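PDB 2WOL: clavulanic acid biosynthesis oligopeptide binding protein 2 from Streptomyces clavuligerus, which belongs to the extracellular solute-binding proteins of clavulanic acid biosynthesis and probably binds peptides, as its oligopeptide-binding family does. Local coordinates for residues 120-125 / 195-200; 127-132 / 152-157; 395-400 / 420-425; 429-434 / 449-454. All blocks are in the same frame, centred on the assembly; numbering follows the deposited sequence. Where two conformers were deposited one is given.

In the fold
The four contacts fall into two pairs and show how chemistry varies with place in the fold. Contacts 1 and 2 touch each other: contact 2 is nested inside the loop closed by contact 1, and both are built on helix 117-127 and the loops around it. Contact 1 is mostly buried and polar, whereas contact 2 runs from a small apolar centre to a charged pair at the surface. Contacts 3 and 4 share a mixed sheet, in which strand 391-398 lies between 418-425 and 448-453. Contact 3, partly buried, is held by backbone bonds, with a charged pair at its exposed end; contact 4, buried, by two aromatic side chains, one hydrogen-bonded to the strand.

Contact 1 (120-125 / 195-200)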
loop_
_atom_site.group_PDB
_atom_site.type_symbol
_atom_site.label_atom_id
_atom_site.label_comp_id
_atom_site.label_asym_id
_atom_site.label_seq_id
_atom_site.Cartn_x
_atom_site.Cartn_y
_atom_site.Cartn_z
ATOM N N VAL A 120 -8.028 7.279 21.464
ATOM C CA VAL A 120 -6.917 7.120 20.533
ATOM C C VAL A 120 -5.904 6.151 21.132
ATOM O O VAL A 120 -5.421 5.249 20.443
ATOM C CB VAL A 120 -6.247 8.469 20.164
ATOM C CG1 VAL A 120 -5.075 8.240 19.206
ATOM C CG2 VAL A 120 -7.260 9.415 19.538
ATOM N N ARG A 121 -5.598 6.322 22.416
ATOM C CA ARG A 121 -4.747 5.358 23.096
ATOM C C ARG A 121 -5.362 3.966 23.032
ATOM O O ARG A 121 -4.659 2.988 22.769
ATOM C CB ARG A 121 -4.498 5.742 24.549
ATOM C CG ARG A 121 -3.682 4.697 25.299
ATOM C CD ARG A 121 -3.115 5.249 26.572
ATOM N NE ARG A 121 -4.154 5.460 27.570
ATOM C CZ ARG A 121 -3.937 6.041 28.741
ATOM N NH1 ARG A 121 -2.717 6.469 29.054
ATOM N NH2 ARG A 121 -4.941 6.191 29.596
ATOM N N HIS A 122 -6.668 3.876 23.274
ATOM C CA HIS A 122 -7.337 2.582 23.241
ATOM C C HIS A 122 -7.207 1.904 21.875
ATOM O O HIS A 122 -6.930 0.707 21.803
ATOM C CB HIS A 122 -8.806 2.667 23.662
ATOM C CG HIS A 122 -9.467 1.327 23.740
ATOM N ND1 HIS A 122 -9.169 0.414 24.729
ATOM C CD2 HIS A 122 -10.370 0.727 22.930
ATOM C CE1 HIS A 122 -9.875 -0.686 24.533
ATOM N NE2 HIS A 122 -10.610 -0.522 23.448
ATOM N N ALA A 123 -7.391 2.677 20.808
ATOM C CA ALA A 123 -7.229 2.168 19.446
ATOM C C ALA A 123 -5.831 1.591 19.223
ATOM O O ALA A 123 -5.686 0.488 18.684
ATOM C CB ALA A 123 -7.516 3.266 18.440
ATOM N N VAL A 124 -4.813 2.332 19.649
ATOM C CA VAL A 124 -3.429 1.887 19.519
ATOM C C VAL A 124 -3.181 0.633 20.373
ATOM O O VAL A 124 -2.515 -0.307 19.936
ATOM C CB VAL A 124 -2.442 3.031 19.863
ATOM C CG1 VAL A 124 -1.016 2.529 19.901
ATOM C CG2 VAL A 124 -2.581 4.165 18.844
ATOM N N GLN A 125 -3.741 0.622 21.579
ATOM C CA GLN A 125 -3.634 -0.539 22.460
ATOM C C GLN A 125 -4.267 -1.787 21.851
ATOM O O GLN A 125 -3.711 -2.881 21.974
ATOM C CB GLN A 125 -4.244 -0.230 23.827
ATOM C CG GLN A 125 -3.361 0.674 24.661
ATOM C CD GLN A 125 -3.976 1.112 25.980
ATOM O OE1 GLN A 125 -3.291 1.710 26.803
ATOM N NE2 GLN A 125 -5.267 0.850 26.171
ATOM N N VAL A 195 -11.177 4.463 19.085
ATOM C CA VAL A 195 -12.197 3.480 19.421
ATOM C C VAL A 195 -12.455 3.655 20.912
ATOM O O VAL A 195 -11.538 3.470 21.714
ATOM C CB VAL A 195 -11.716 2.030 19.153
ATOM C CG1 VAL A 195 -12.714 1.020 19.695
ATOM C CG2 VAL A 195 -11.495 1.795 17.661
ATOM N N PRO A 196 -13.692 4.034 21.289
ATOM C CA PRO A 196 -13.957 4.206 22.717
ATOM C C PRO A 196 -14.128 2.845 23.384
ATOM O O PRO A 196 -14.892 2.009 22.895
ATOM C CB PRO A 196 -15.260 5.011 22.740
ATOM C CG PRO A 196 -15.946 4.672 21.478
ATOM C CD PRO A 196 -14.882 4.313 20.462
ATOM N N ARG A 197 -13.408 2.629 24.483
ATOM C CA ARG A 197 -13.432 1.338 25.178
ATOM C C ARG A 197 -14.862 0.892 25.512
ATOM O O ARG A 197 -15.190 -0.295 25.397
ATOM C CB ARG A 197 -12.558 1.346 26.439
ATOM C CG ARG A 197 -12.452 -0.033 27.091
ATOM C CD ARG A 197 -11.820 0.012 28.473
ATOM N NE ARG A 197 -10.366 -0.136 28.431
ATOM C CZ ARG A 197 -9.721 -1.295 28.297
ATOM N NH1 ARG A 197 -10.390 -2.435 28.173
ATOM N NH2 ARG A 197 -8.397 -1.311 28.281
ATOM N N ARG A 198 -15.716 1.848 25.887
ATOM C CA ARG A 198 -17.120 1.561 26.212
ATOM C C ARG A 198 -17.900 0.818 25.116
ATOM O O ARG A 198 -18.832 0.069 25.418
ATOM C CB ARG A 198 -17.865 2.842 26.610
ATOM C CG ARG A 198 -17.822 3.934 25.549
ATOM C CD ARG A 198 -18.604 5.176 25.945
ATOM N NE ARG A 198 -18.471 6.180 24.892
ATOM C CZ ARG A 198 -17.497 7.086 24.824
ATOM N NH1 ARG A 198 -16.572 7.161 25.768
ATOM N NH2 ARG A 198 -17.453 7.934 23.806
ATOM N N SER A 199 -17.526 1.038 23.855
ATOM C CA SER A 199 -18.222 0.428 22.716
ATOM C C SER A 199 -17.407 -0.675 22.055
ATOM O O SER A 199 -17.825 -1.236 21.042
ATOM C CB SER A 199 -18.580 1.489 21.671
ATOM O OG SER A 199 -19.464 2.458 22.202
ATOM N N ASP A 200 -16.248 -0.981 22.627
ATOM C CA ASP A 200 -15.347 -1.967 22.031
ATOM C C ASP A 200 -15.762 -3.399 22.361
ATOM O O ASP A 200 -15.423 -3.934 23.424
ATOM C CB ASP A 200 -13.890 -1.701 22.437
ATOM C CG ASP A 200 -12.907 -2.623 21.728
ATOM O OD1 ASP A 200 -13.323 -3.365 20.810
ATOM O OD2 ASP A 200 -11.716 -2.610 22.098
HETATM O O HOH W 1 -8.229 1.620 27.166
HETATM O O HOH W 2 -6.377 0.446 28.952
#
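His-122 and Asp-200 are brought together by matching first torsions: CG is anti to the backbone N in both (chi1 about -175°), which carries the imidazole out from helix 117-127 and the carboxylate to meet it. NE2 of His-122 donates to OD2 of Asp-200 at 2.7 Å, reaching the oxygen on its anti side, with the ring and carboxylate planes steeply inclined to each other. At the ring edge, CD2 of His-122 lies 3.2 Å from the carbonyl O of Val-195. Arg-197 covers one face: its CB sits 3.9 Å from the ring centroid, a CH-pi contact almost on the ring normal. The chain bends at chi3 (-90°), which sets NE, and CE1 of His-122 lies over a face of the guanidinium, the planes 60° apart. In this one of two conformers a water accepts from Gln-125 NE2 and Arg-197 NH2; another, bonded to His-122 ND1 at 2.9 Å, is only weakly bonded to Gln-125 NE2 and Arg-197 NE. OE1 of Gln-125 is taken by Leu-161 N, NH1 of Arg-197 by Pro-154 O. With three partners on Asp-200 OD2 (His-122, Arg-126 and the hydroxyl of Tyr-155), the carboxylate is probably stabilised in its ionised form.

Contact 2 (127-132 / 152-157)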
loop_
_atom_site.group_PDB
_atom_site.type_symbol
_atom_site.label_atom_id
_atom_site.label_comp_id
_atom_site.label_asym_id
_atom_site.label_seq_id
_atom_site.Cartn_x
_atom_site.Cartn_y
_atom_site.Cartn_z
ATOM N N VAL A 127 -4.373 -2.774 18.832
ATOM C CA VAL A 127 -3.458 -3.388 17.867
ATOM C C VAL A 127 -2.615 -4.499 18.513
ATOM O O VAL A 127 -2.277 -5.494 17.863
ATOM C CB VAL A 127 -2.556 -2.318 17.200
ATOM C CG1 VAL A 127 -1.505 -2.958 16.291
ATOM C CG2 VAL A 127 -3.408 -1.317 16.420
ATOM N N PHE A 128 -2.307 -4.335 19.799
ATOM C CA PHE A 128 -1.496 -5.307 20.536
ATOM C C PHE A 128 -2.215 -6.632 20.790
ATOM O O PHE A 128 -1.564 -7.645 21.049
ATOM C CB PHE A 128 -1.038 -4.717 21.871
ATOM C CG PHE A 128 0.080 -3.722 21.747
ATOM C CD1 PHE A 128 -0.154 -2.454 21.220
ATOM C CD2 PHE A 128 1.369 -4.045 22.170
ATOM C CE1 PHE A 128 0.871 -1.533 21.112
ATOM C CE2 PHE A 128 2.406 -3.124 22.063
ATOM C CZ PHE A 128 2.156 -1.865 21.536
ATOM N N ALA A 129 -3.546 -6.622 20.723
ATOM C CA ALA A 129 -4.334 -7.829 20.965
ATOM C C ALA A 129 -4.468 -8.645 19.678
ATOM O O ALA A 129 -5.564 -8.807 19.142
ATOM C CB ALA A 129 -5.705 -7.472 21.537
ATOM N N GLN A 130 -3.341 -9.165 19.199
ATOM C CA GLN A 130 -3.301 -9.900 17.932
ATOM C C GLN A 130 -4.020 -11.251 17.974
ATOM O O GLN A 130 -4.347 -11.821 16.929
ATOM C CB GLN A 130 -1.859 -10.047 17.432
ATOM C CG GLN A 130 -1.289 -8.757 16.850
ATOM C CD GLN A 130 -2.031 -8.320 15.596
ATOM O OE1 GLN A 130 -2.054 -9.036 14.592
ATOM N NE2 GLN A 130 -2.646 -7.148 15.651
ATOM N N ASP A 131 -4.278 -11.743 19.183
ATOM C CA ASP A 131 -5.079 -12.951 19.378
ATOM C C ASP A 131 -6.576 -12.724 19.140
ATOM O O ASP A 131 -7.312 -13.665 18.827
ATOM C CB ASP A 131 -4.845 -13.534 20.781
ATOM C CG ASP A 131 -5.122 -12.533 21.901
ATOM O OD1 ASP A 131 -4.940 -11.315 21.704
ATOM O OD2 ASP A 131 -5.510 -12.975 23.005
ATOM N N VAL A 132 -7.023 -11.478 19.287
ATOM C CA VAL A 132 -8.440 -11.140 19.144
ATOM C C VAL A 132 -8.717 -10.328 17.872
ATOM O O VAL A 132 -9.753 -10.525 17.222
ATOM C CB VAL A 132 -8.964 -10.390 20.402
ATOM C CG1 VAL A 132 -10.420 -9.959 20.230
ATOM C CG2 VAL A 132 -8.832 -11.272 21.636
ATOM N N PRO A 152 0.132 -6.867 26.953
ATOM C CA PRO A 152 -0.690 -7.953 26.418
ATOM C C PRO A 152 -1.996 -7.513 25.746
ATOM O O PRO A 152 -2.852 -8.356 25.458
ATOM C CB PRO A 152 -1.006 -8.776 27.669
ATOM C CG PRO A 152 -1.124 -7.753 28.747
ATOM C CD PRO A 152 -0.174 -6.613 28.376
ATOM N N GLY A 153 -2.152 -6.216 25.496
ATOM C CA GLY A 153 -3.390 -5.708 24.909
ATOM C C GLY A 153 -4.420 -5.341 25.965
ATOM O O GLY A 153 -4.298 -5.748 27.127
ATOM N N PRO A 154 -5.460 -4.588 25.563
ATOM C CA PRO A 154 -6.397 -3.977 26.505
ATOM C C PRO A 154 -7.462 -4.914 27.077
ATOM O O PRO A 154 -8.248 -4.489 27.931
ATOM C CB PRO A 154 -7.064 -2.892 25.659
ATOM C CG PRO A 154 -7.080 -3.469 24.291
ATOM C CD PRO A 154 -5.805 -4.265 24.162
ATOM N N TYR A 155 -7.501 -6.159 26.607
ATOM C CA TYR A 155 -8.462 -7.142 27.117
ATOM C C TYR A 155 -7.854 -7.992 28.229
ATOM O O TYR A 155 -8.573 -8.500 29.090
ATOM C CB TYR A 155 -8.994 -8.026 25.981
ATOM C CG TYR A 155 -9.455 -7.228 24.781
ATOM C CD1 TYR A 155 -10.411 -6.224 24.918
ATOM C CD2 TYR A 155 -8.930 -7.471 23.515
ATOM C CE1 TYR A 155 -10.831 -5.478 23.824
ATOM C CE2 TYR A 155 -9.349 -6.733 22.411
ATOM C CZ TYR A 155 -10.296 -5.739 22.577
ATOM O OH TYR A 155 -10.714 -5.009 21.488
ATOM N N ARG A 156 -6.529 -8.120 28.207
ATOM C CA ARG A 156 -5.797 -8.931 29.181
ATOM C C ARG A 156 -5.291 -8.132 30.381
ATOM O O ARG A 156 -4.933 -8.708 31.411
ATOM C CB ARG A 156 -4.646 -9.665 28.493
ATOM C CG ARG A 156 -5.118 -10.668 27.463
ATOM C CD ARG A 156 -3.974 -11.516 26.931
ATOM N NE ARG A 156 -4.447 -12.480 25.941
ATOM C CZ ARG A 156 -4.935 -13.683 26.237
ATOM N NH1 ARG A 156 -5.016 -14.083 27.505
ATOM N NH2 ARG A 156 -5.340 -14.490 25.266
ATOM N N THR A 157 -5.250 -6.811 30.240
ATOM C CA THR A 157 -4.963 -5.914 31.354
ATOM C C THR A 157 -5.681 -4.584 31.147
ATOM O O THR A 157 -5.879 -4.149 30.006
ATOM C CB THR A 157 -3.443 -5.682 31.563
ATOM O OG1 THR A 157 -3.236 -4.934 32.770
ATOM C CG2 THR A 157 -2.823 -4.925 30.386
HETATM O O HOH W 3 -2.885 -10.635 23.528
#
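Arg-156 and Asp-131 meet tip to tip at the outer side of this contact, and the arginine is a convenient chain to follow. From CB its CG stands anti to the carbonyl carbon (chi1 -64°), and the chain runs extended through CD to NE, with the first contact across the loops made at NE. That atom gives a weak hydrogen bond to OD2 of Asp-131 and another weak one to a water. Beyond CZ, NH2 makes the stronger bond of the salt bridge, 2.7 Å to the same OD2, which it meets nearly on the line of the C-O bond while staying close to the guanidinium plane. One carboxylate oxygen therefore takes two donors from one edge of the arginine. The other, OD1, accepts weakly from the water, which also donates to Pro-152 O at 3.0 Å.

Further in, the contact turns apolar. CB of Ala-129 packs 3.8 Å from CD2 of Tyr-155 and 4.1 Å from CD of Pro-154, while Val-132 CG1 approaches CE2 of the tyrosine at 4.0 Å. CG of Pro-154 lies over the centre of one face of the Tyr-155 ring. Beside them CA of Gly-153 comes 4.0 Å from CB of Phe-128; having no side chain, this glycine can lie close against CB of Ala-129, and its positive phi (89°) suits a residue without CB. Ala-129 is itself the centre of an inverse gamma turn, so two irregular loops, one on each side of helix 140-144 in the chain, are joined here by a tight turn packed against a proline-rich bend and closed by a surface salt bridge.

Contact 3 (395-400 / 420-425); sequences IGTQRG and LTVKEL
Ile-395 and Thr-397 carry the backbone hydrogen bonds that zip these two parallel strands together. Each uses both its N-H and its C=O: Ile-395 N donates to Thr-421 O and its O accepts from Lys-423 N at 2.9 Å, then Thr-397 N donates to Lys-423 O and its O accepts from Leu-425 N at 2.8 Å. This alternation is the signature of parallel pairing. CA-H groups reinforce the ladder, with CA of Gly-396 3.4 Å from Lys-423 O.

The apolar contacts lie on the face bearing Ile-395, Thr-397, Val-422 and Glu-424. CG2 of Ile-395 and CG2 of Val-422 lie side by side at 3.9 Å. CG2 of Thr-397, set between the backbone N and the carbonyl carbon, reaches across to CG1 of Val-422 at 3.5 Å and also touches CG of Glu-424.

Charge appears where the first strand gives way to loop. NH1 of Arg-399 forms a salt bridge with OE1 of Glu-424 at 3.0 Å, the guanidinium and carboxylate planes being nearly perpendicular. CB of Glu-424 lies over one face of the guanidinium, and CG of Arg-399 is 3.2 Å from OE1 of Glu-424. OE2 of Glu-424 has a second partner in Arg-403, so the acid joins its strand to helix 401-414. A water completes the end of the pairing, accepting from Arg-399 N and donating to Leu-425 O at 2.6 Å.

Strand 391-398, helix 401-414 and strand 418-425 thus form a beta-alpha-beta crossover, here with its two strands as immediate neighbours in a mixed sheet.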
loop_
_atom_site.group_PDB
_atom_site.type_symbol
_atom_site.label_atom_id
_atom_site.label_comp_id
_atom_site.label_asym_id
_atom_site.label_seq_id
_atom_site.Cartn_x
_atom_site.Cartn_y
_atom_site.Cartn_z
ATOM N N ILE A 395 12.039 -21.127 -9.836
ATOM C CA ILE A 395 11.387 -19.848 -9.577
ATOM C C ILE A 395 9.986 -20.075 -9.003
ATOM O O ILE A 395 9.195 -20.843 -9.557
ATOM C CB ILE A 395 11.360 -18.929 -10.843
ATOM C CG1 ILE A 395 10.751 -17.558 -10.505
ATOM C CG2 ILE A 395 10.661 -19.617 -12.039
ATOM C CD1 ILE A 395 11.064 -16.471 -11.529
ATOM N N GLY A 396 9.701 -19.417 -7.882
ATOM C CA GLY A 396 8.387 -19.492 -7.247
ATOM C C GLY A 396 7.469 -18.390 -7.739
ATOM O O GLY A 396 7.902 -17.252 -7.938
ATOM N N THR A 397 6.195 -18.725 -7.933
ATOM C CA THR A 397 5.226 -17.772 -8.470
ATOM C C THR A 397 3.784 -18.157 -8.125
ATOM O O THR A 397 3.546 -19.195 -7.505
ATOM C CB THR A 397 5.393 -17.616 -10.005
ATOM O OG1 THR A 397 4.629 -16.497 -10.462
ATOM C CG2 THR A 397 4.946 -18.873 -10.745
ATOM N N GLN A 398 2.844 -17.293 -8.509
ATOM C CA GLN A 398 1.403 -17.564 -8.454
ATOM C C GLN A 398 0.926 -17.944 -9.845
ATOM O O GLN A 398 1.569 -17.601 -10.839
ATOM C CB GLN A 398 0.627 -16.297 -8.081
ATOM C CG GLN A 398 0.807 -15.742 -6.688
ATOM C CD GLN A 398 -0.031 -14.486 -6.461
ATOM O OE1 GLN A 398 -0.450 -13.820 -7.414
ATOM N NE2 GLN A 398 -0.281 -14.161 -5.199
ATOM N N ARG A 399 -0.225 -18.613 -9.921
ATOM C CA ARG A 399 -0.969 -18.734 -11.176
ATOM C C ARG A 399 -1.424 -17.356 -11.653
ATOM O O ARG A 399 -1.697 -16.472 -10.837
ATOM C CB ARG A 399 -2.188 -19.646 -10.996
ATOM C CG ARG A 399 -1.907 -21.119 -11.251
ATOM C CD ARG A 399 -2.966 -22.029 -10.636
ATOM N NE ARG A 399 -2.769 -22.234 -9.198
ATOM C CZ ARG A 399 -2.062 -23.227 -8.659
ATOM N NH1 ARG A 399 -1.460 -24.125 -9.429
ATOM N NH2 ARG A 399 -1.953 -23.318 -7.338
ATOM N N GLY A 400 -1.493 -17.173 -12.970
ATOM C CA GLY A 400 -1.973 -15.920 -13.552
ATOM C C GLY A 400 -0.870 -15.038 -14.106
ATOM O O GLY A 400 0.046 -15.520 -14.774
ATOM N N LEU A 420 15.625 -22.880 -15.596
ATOM C CA LEU A 420 14.660 -22.768 -14.516
ATOM C C LEU A 420 13.432 -23.621 -14.752
ATOM O O LEU A 420 12.965 -23.761 -15.882
ATOM C CB LEU A 420 14.211 -21.317 -14.335
ATOM C CG LEU A 420 15.234 -20.224 -14.042
ATOM C CD1 LEU A 420 14.492 -18.929 -13.763
ATOM C CD2 LEU A 420 16.121 -20.595 -12.869
ATOM N N THR A 421 12.920 -24.187 -13.667
ATOM C CA THR A 421 11.577 -24.739 -13.661
ATOM C C THR A 421 10.731 -23.877 -12.730
ATOM O O THR A 421 11.262 -23.146 -11.886
ATOM C CB THR A 421 11.556 -26.215 -13.237
ATOM O OG1 THR A 421 12.214 -26.357 -11.976
ATOM C CG2 THR A 421 12.272 -27.079 -14.273
ATOM N N VAL A 422 9.417 -23.958 -12.897
ATOM C CA VAL A 422 8.491 -23.064 -12.220
ATOM C C VAL A 422 7.706 -23.824 -11.152
ATOM O O VAL A 422 7.137 -24.887 -11.424
ATOM C CB VAL A 422 7.517 -22.413 -13.234
ATOM C CG1 VAL A 422 6.585 -21.448 -12.538
ATOM C CG2 VAL A 422 8.283 -21.702 -14.350
ATOM N N LYS A 423 7.695 -23.279 -9.939
ATOM C CA LYS A 423 6.887 -23.824 -8.851
ATOM C C LYS A 423 5.771 -22.844 -8.519
ATOM O O LYS A 423 6.026 -21.736 -8.043
ATOM C CB LYS A 423 7.750 -24.114 -7.614
ATOM C CG LYS A 423 6.974 -24.534 -6.357
ATOM C CD LYS A 423 6.280 -25.879 -6.526
ATOM C CE LYS A 423 5.404 -26.197 -5.325
ATOM N NZ LYS A 423 4.767 -27.541 -5.453
ATOM N N GLU A 424 4.536 -23.253 -8.788
ATOM C CA GLU A 424 3.378 -22.426 -8.469
ATOM C C GLU A 424 2.917 -22.664 -7.042
ATOM O O GLU A 424 2.871 -23.806 -6.574
ATOM C CB GLU A 424 2.233 -22.679 -9.448
ATOM C CG GLU A 424 2.474 -22.080 -10.822
ATOM C CD GLU A 424 1.327 -22.316 -11.784
ATOM O OE1 GLU A 424 0.493 -23.217 -11.534
ATOM O OE2 GLU A 424 1.259 -21.597 -12.799
ATOM N N LEU A 425 2.588 -21.574 -6.355
ATOM C CA LEU A 425 2.091 -21.634 -4.989
ATOM C C LEU A 425 0.670 -21.082 -4.939
ATOM O O LEU A 425 0.289 -20.264 -5.778
ATOM C CB LEU A 425 3.008 -20.848 -4.045
ATOM C CG LEU A 425 4.488 -21.252 -3.985
ATOM C CD1 LEU A 425 5.299 -20.227 -3.197
ATOM C CD2 LEU A 425 4.660 -22.655 -3.399
HETATM O O HOH W 4 -1.021 -20.426 -7.975
#

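Contact 4 (429-434 / 449-454); sequences TYFSLG and LVTDWG
Tyr-430 and Val-450 supply the one hydrogen bond of this contact: the phenol OH donates to the backbone O of Val-450 at 2.7 Å. The donor lies in the carbonyl plane with a C=O...O angle of 149°, and the acceptor is near the plane of the ring. CG of Tyr-430 is anti to the backbone N (chi1 -169°), which sends the ring from the short helical turn towards strand 448-453.

The remaining contacts are van der Waals and aromatic. Phe-431 turns the edge of its ring to Thr-451, CE2 standing 3.5 Å from OG1 near the ring plane. Tyr-430 shares the same hydroxyl more distantly, with CE2 at 4.3 Å from OG1 of Thr-451. The two aromatic residues also meet each other, CD2 of Tyr-430 lying over a face of Phe-431 towards its rim. Outside the pair, Trp-480 packs against both Phe-431 and Thr-451, while Gln-398 of the neighbouring strand touches both aromatic side chains.

The backbones themselves stay well apart, the axes of helix 430-434 and strand 449-453 approaching only to 11.5 Å, so two side chains span the gap. Strand 448-453 is an inner one, paired with 391-398 and 303-309. The N-H of Val-450 goes to Gly-396 O and its carbonyl takes the phenol; the tyrosine thus gives this carbonyl a donor, and its own buried hydroxyl has an acceptor within the protein.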
loop_
_atom_site.group_PDB
_atom_site.type_symbol
_atom_site.label_atom_id
_atom_site.label_comp_id
_atom_site.label_asym_id
_atom_site.label_seq_id
_atom_site.Cartn_x
_atom_site.Cartn_y
_atom_site.Cartn_z
ATOM N N THR A 429 -2.845 -17.651 -0.234
ATOM C CA THR A 429 -1.886 -17.657 0.871
ATOM C C THR A 429 -0.452 -17.361 0.422
ATOM O O THR A 429 0.496 -17.650 1.151
ATOM C CB THR A 429 -1.890 -19.011 1.608
ATOM O OG1 THR A 429 -1.538 -20.054 0.692
ATOM C CG2 THR A 429 -3.260 -19.300 2.220
ATOM N N TYR A 430 -0.300 -16.781 -0.767
ATOM C CA TYR A 430 1.023 -16.545 -1.357
ATOM C C TYR A 430 1.939 -15.705 -0.468
ATOM O O TYR A 430 3.144 -15.953 -0.395
ATOM C CB TYR A 430 0.880 -15.896 -2.734
ATOM C CG TYR A 430 2.160 -15.852 -3.544
ATOM C CD1 TYR A 430 2.720 -17.022 -4.061
ATOM C CD2 TYR A 430 2.798 -14.640 -3.811
ATOM C CE1 TYR A 430 3.886 -16.988 -4.814
ATOM C CE2 TYR A 430 3.969 -14.595 -4.570
ATOM C CZ TYR A 430 4.506 -15.773 -5.063
ATOM O OH TYR A 430 5.660 -15.745 -5.812
ATOM N N PHE A 431 1.360 -14.723 0.216
ATOM C CA PHE A 431 2.134 -13.809 1.053
ATOM C C PHE A 431 2.219 -14.267 2.516
ATOM O O PHE A 431 3.163 -13.923 3.227
ATOM C CB PHE A 431 1.574 -12.384 0.928
ATOM C CG PHE A 431 1.310 -11.964 -0.499
ATOM C CD1 PHE A 431 0.014 -11.949 -1.008
ATOM C CD2 PHE A 431 2.360 -11.609 -1.342
ATOM C CE1 PHE A 431 -0.233 -11.571 -2.332
ATOM C CE2 PHE A 431 2.126 -11.230 -2.665
ATOM C CZ PHE A 431 0.827 -11.212 -3.161
ATOM N N SER A 432 1.244 -15.064 2.949
ATOM C CA SER A 432 1.199 -15.571 4.320
ATOM C C SER A 432 1.929 -16.905 4.504
ATOM O O SER A 432 2.616 -17.113 5.512
ATOM C CB SER A 432 -0.253 -15.706 4.787
ATOM O OG SER A 432 -1.008 -16.480 3.869
ATOM N N LEU A 433 1.772 -17.811 3.542
ATOM C CA LEU A 433 2.330 -19.157 3.668
ATOM C C LEU A 433 3.167 -19.583 2.462
ATOM O O LEU A 433 3.796 -20.640 2.486
ATOM C CB LEU A 433 1.214 -20.185 3.922
ATOM C CG LEU A 433 0.393 -20.083 5.215
ATOM C CD1 LEU A 433 -0.878 -20.911 5.100
ATOM C CD2 LEU A 433 1.206 -20.503 6.438
ATOM N N GLY A 434 3.176 -18.759 1.415
ATOM C CA GLY A 434 3.882 -19.088 0.176
ATOM C C GLY A 434 5.246 -18.431 0.106
ATOM O O GLY A 434 6.144 -18.768 0.879
ATOM N N LEU A 449 11.888 -15.579 -6.759
ATOM C CA LEU A 449 10.474 -15.397 -6.421
ATOM C C LEU A 449 9.915 -14.196 -7.163
ATOM O O LEU A 449 10.538 -13.127 -7.174
ATOM C CB LEU A 449 10.301 -15.178 -4.914
ATOM C CG LEU A 449 10.593 -16.365 -3.992
ATOM C CD1 LEU A 449 10.743 -15.904 -2.548
ATOM C CD2 LEU A 449 9.475 -17.407 -4.118
ATOM N N VAL A 450 8.744 -14.368 -7.774
ATOM C CA VAL A 450 8.046 -13.265 -8.430
ATOM C C VAL A 450 7.048 -12.663 -7.456
ATOM O O VAL A 450 6.247 -13.380 -6.854
ATOM C CB VAL A 450 7.279 -13.731 -9.695
ATOM C CG1 VAL A 450 6.521 -12.559 -10.342
ATOM C CG2 VAL A 450 8.226 -14.364 -10.696
ATOM N N THR A 451 7.084 -11.344 -7.297
ATOM C CA THR A 451 6.091 -10.690 -6.459
ATOM C C THR A 451 5.847 -9.238 -6.850
ATOM O O THR A 451 6.513 -8.704 -7.734
ATOM C CB THR A 451 6.429 -10.829 -4.947
ATOM O OG1 THR A 451 5.256 -10.555 -4.171
ATOM C CG2 THR A 451 7.557 -9.897 -4.531
ATOM N N ASP A 452 4.861 -8.624 -6.208
ATOM C CA ASP A 452 4.664 -7.186 -6.297
ATOM C C ASP A 452 4.488 -6.637 -4.889
ATOM O O ASP A 452 4.146 -7.385 -3.971
ATOM C CB ASP A 452 3.501 -6.820 -7.231
ATOM C CG ASP A 452 2.134 -7.187 -6.671
ATOM O OD1 ASP A 452 2.017 -8.134 -5.865
ATOM O OD2 ASP A 452 1.155 -6.521 -7.068
ATOM N N TRP A 453 4.748 -5.345 -4.725
ATOM C CA TRP A 453 4.793 -4.724 -3.410
ATOM C C TRP A 453 4.366 -3.270 -3.498
ATOM O O TRP A 453 4.766 -2.556 -4.417
ATOM C CB TRP A 453 6.214 -4.808 -2.842
ATOM C CG TRP A 453 6.479 -3.863 -1.705
ATOM C CD1 TRP A 453 7.216 -2.713 -1.753
ATOM C CD2 TRP A 453 6.010 -3.982 -0.355
ATOM N NE1 TRP A 453 7.235 -2.110 -0.520
ATOM C CE2 TRP A 453 6.506 -2.868 0.359
ATOM C CE3 TRP A 453 5.220 -4.922 0.321
ATOM C CZ2 TRP A 453 6.238 -2.666 1.716
ATOM C CZ3 TRP A 453 4.964 -4.725 1.674
ATOM C CH2 TRP A 453 5.467 -3.602 2.353
ATOM N N GLY A 454 3.546 -2.851 -2.539
ATOM C CA GLY A 454 3.229 -1.444 -2.333
ATOM C C GLY A 454 3.426 -1.099 -0.868
ATOM O O GLY A 454 3.087 -1.885 0.018
#